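Local coordinates for UPF0342 protein yheA (PDB 2OEE) that is of unknown function but belongs to the all-helical YlbF/YmcA family and may have a regulatory role, at residues R40-F45 / E81-L86. Numbering follows the deposited sequence.
With CA (calcium ion), chain C.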
loop_
_atom_site.group_PDB
_atom_site.type_symbol
_atom_site.label_atom_id
_atom_site.label_comp_id
_atom_site.label_asym_id
_atom_site.label_seq_id
_atom_site.Cartn_x
_atom_site.Cartn_y
_atom_site.Cartn_z
ATOM N N ARG A 40 27.800 6.170 6.945
ATOM C CA ARG A 40 28.443 5.652 5.724
ATOM C C ARG A 40 28.021 4.230 5.343
ATOM O O ARG A 40 27.755 3.949 4.175
ATOM C CB ARG A 40 29.982 5.746 5.796
ATOM C CG ARG A 40 30.676 5.234 4.533
ATOM C CD ARG A 40 32.216 5.218 4.639
ATOM N NE ARG A 40 32.738 6.448 5.222
ATOM C CZ ARG A 40 33.913 6.531 5.840
ATOM N NH1 ARG A 40 34.657 5.456 5.961
ATOM N NH2 ARG A 40 34.307 7.683 6.361
HETATM N N MSE A 41 27.953 3.336 6.323
HETATM C CA MSE A 41 27.530 1.967 6.075
HETATM C C MSE A 41 26.055 1.906 5.629
HETATM O O MSE A 41 25.720 1.185 4.690
HETATM C CB MSE A 41 27.729 1.120 7.345
HETATM C CG MSE A 41 29.196 0.963 7.744
HETATM SE SE MSE A 41 29.367 0.256 9.578
HETATM C CE MSE A 41 28.564 -1.467 9.301
ATOM N N PHE A 42 25.198 2.645 6.321
ATOM C CA PHE A 42 23.756 2.649 6.021
ATOM C C PHE A 42 23.513 3.258 4.625
ATOM O O PHE A 42 22.721 2.735 3.834
ATOM C CB PHE A 42 22.988 3.415 7.098
ATOM C CG PHE A 42 21.466 3.405 6.911
ATOM C CD1 PHE A 42 20.739 2.228 7.049
ATOM C CD2 PHE A 42 20.787 4.586 6.634
ATOM C CE1 PHE A 42 19.331 2.217 6.893
ATOM C CE2 PHE A 42 19.377 4.595 6.485
ATOM C CZ PHE A 42 18.658 3.404 6.615
ATOM N N GLU A 43 24.229 4.335 4.318
ATOM C CA GLU A 43 24.128 4.975 2.997
ATOM C C GLU A 43 24.601 4.084 1.849
ATOM O O GLU A 43 23.938 4.010 0.820
ATOM C CB GLU A 43 24.823 6.336 2.982
ATOM C CG GLU A 43 24.011 7.392 3.707
ATOM C CD GLU A 43 24.680 8.750 3.740
ATOM O OE1 GLU A 43 25.859 8.858 3.344
ATOM O OE2 GLU A 43 24.029 9.709 4.196
ATOM N N ASN A 44 25.726 3.393 2.027
ATOM C CA ASN A 44 26.229 2.480 0.999
ATOM C C ASN A 44 25.281 1.290 0.775
ATOM O O ASN A 44 25.130 0.796 -0.350
ATOM C CB ASN A 44 27.652 2.009 1.342
ATOM C CG ASN A 44 28.140 0.884 0.434
ATOM O OD1 ASN A 44 28.337 -0.245 0.886
ATOM N ND2 ASN A 44 28.342 1.190 -0.847
ATOM N N PHE A 45 24.639 0.855 1.843
ATOM C CA PHE A 45 23.564 -0.114 1.811
ATOM C C PHE A 45 22.334 0.371 1.023
ATOM O O PHE A 45 21.846 -0.309 0.195
ATOM C CB PHE A 45 23.123 -0.435 3.236
ATOM C CG PHE A 45 21.897 -1.261 3.327
ATOM C CD1 PHE A 45 21.911 -2.582 2.957
ATOM C CD2 PHE A 45 20.749 -0.747 3.805
ATOM C CE1 PHE A 45 20.813 -3.324 3.043
ATOM C CE2 PHE A 45 19.625 -1.522 3.898
ATOM C CZ PHE A 45 19.660 -2.789 3.524
ATOM N N GLU A 81 24.794 -3.205 15.480
ATOM C CA GLU A 81 23.574 -3.257 16.306
ATOM C C GLU A 81 22.614 -2.077 16.053
ATOM O O GLU A 81 21.427 -2.295 15.804
ATOM C CB GLU A 81 23.925 -3.404 17.796
ATOM C CG GLU A 81 22.692 -3.456 18.748
ATOM C CD GLU A 81 21.721 -4.603 18.450
ATOM O OE1 GLU A 81 22.143 -5.732 18.073
ATOM O OE2 GLU A 81 20.498 -4.385 18.585
ATOM N N LYS A 82 23.126 -0.847 16.097
ATOM C CA LYS A 82 22.274 0.335 15.980
ATOM C C LYS A 82 21.633 0.418 14.593
ATOM O O LYS A 82 20.445 0.736 14.470
ATOM C CB LYS A 82 23.080 1.604 16.213
ATOM C CG LYS A 82 22.510 2.684 17.140
ATOM C CD LYS A 82 21.103 2.440 17.748
ATOM C CE LYS A 82 21.353 1.979 19.197
ATOM N NZ LYS A 82 20.214 2.017 20.172
ATOM N N ILE A 83 22.410 0.188 13.541
ATOM C CA ILE A 83 21.833 0.174 12.186
ATOM C C ILE A 83 20.755 -0.914 12.063
ATOM O O ILE A 83 19.734 -0.714 11.391
ATOM C CB ILE A 83 22.904 -0.027 11.096
ATOM C CG1 ILE A 83 23.846 1.192 11.045
ATOM C CG2 ILE A 83 22.259 -0.276 9.709
ATOM C CD1 ILE A 83 25.093 0.946 10.173
ATOM N N SER A 84 20.983 -2.054 12.712
ATOM C CA SER A 84 20.012 -3.157 12.662
ATOM C C SER A 84 18.707 -2.741 13.311
ATOM O O SER A 84 17.653 -3.128 12.830
ATOM C CB SER A 84 20.532 -4.409 13.385
ATOM O OG SER A 84 21.608 -4.961 12.650
ATOM N N GLN A 85 18.810 -1.977 14.398
ATOM C CA GLN A 85 17.636 -1.414 15.110
ATOM C C GLN A 85 16.833 -0.459 14.228
ATOM O O GLN A 85 15.602 -0.501 14.216
ATOM C CB GLN A 85 18.061 -0.718 16.405
ATOM C CG GLN A 85 18.542 -1.697 17.502
ATOM C CD GLN A 85 18.916 -1.034 18.809
ATOM O OE1 GLN A 85 18.612 0.139 19.059
ATOM N NE2 GLN A 85 19.617 -1.781 19.656
ATOM N N LEU A 86 17.542 0.410 13.503
ATOM C CA LEU A 86 16.911 1.264 12.495
ATOM C C LEU A 86 16.209 0.441 11.389
ATOM O O LEU A 86 15.053 0.723 11.045
ATOM C CB LEU A 86 17.942 2.256 11.899
ATOM C CG LEU A 86 17.505 3.059 10.658
ATOM C CD1 LEU A 86 16.238 3.920 10.960
ATOM C CD2 LEU A 86 18.666 3.916 10.146
HETATM CA CA CA C . 19.963 -6.638 17.584
HETATM O O HOH W 1 18.832 -5.038 16.032
HETATM O O HOH W 2 21.248 -7.388 15.764
HETATM O O HOH W 3 18.028 -7.821 17.050
#
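Leu86 sets its CD2 methyl over one face of the Phe42 ring, 3.7 Å from the ring centroid and 16° off the normal, which meets the criterion for a CH-pi contact. The methyl sits toward the rim, nearest CZ of Phe42. Ile83 meets the same ring differently: its CG2 comes obliquely to Phe42 CD1 at 4.0 Å. The ring gets there because CG of Phe42 is anti to the backbone N (chi1 -177°), which carries it across to helix 81-104. The other branch of Ile83 ends in CD1, which packs on Met41 CB at 3.9 Å. Phe42 and Ile83 also have the closest CA atoms, 6.9 Å apart, in a helix-helix packing whose local axes cross at -46°. The contact thus joins helices 36-48 and 81-104 of this all-helical chain; Val32 of helix 20-34 touches both Phe42 and Leu86, and Tyr112 of the second subunit also packs on Leu86. With an alanine at Phe42 the ring is gone, and Leu86 CD2 would probably lose the face it packs on and Ile83 CG2 its neighbour CD1, opening a gap between the helices. Remote from the ring, Glu81 chelates a calcium ion through OE1 and OE2, while its OE2 also accepts Gln85 NE2 at 3.0 Å through the anti lone pair.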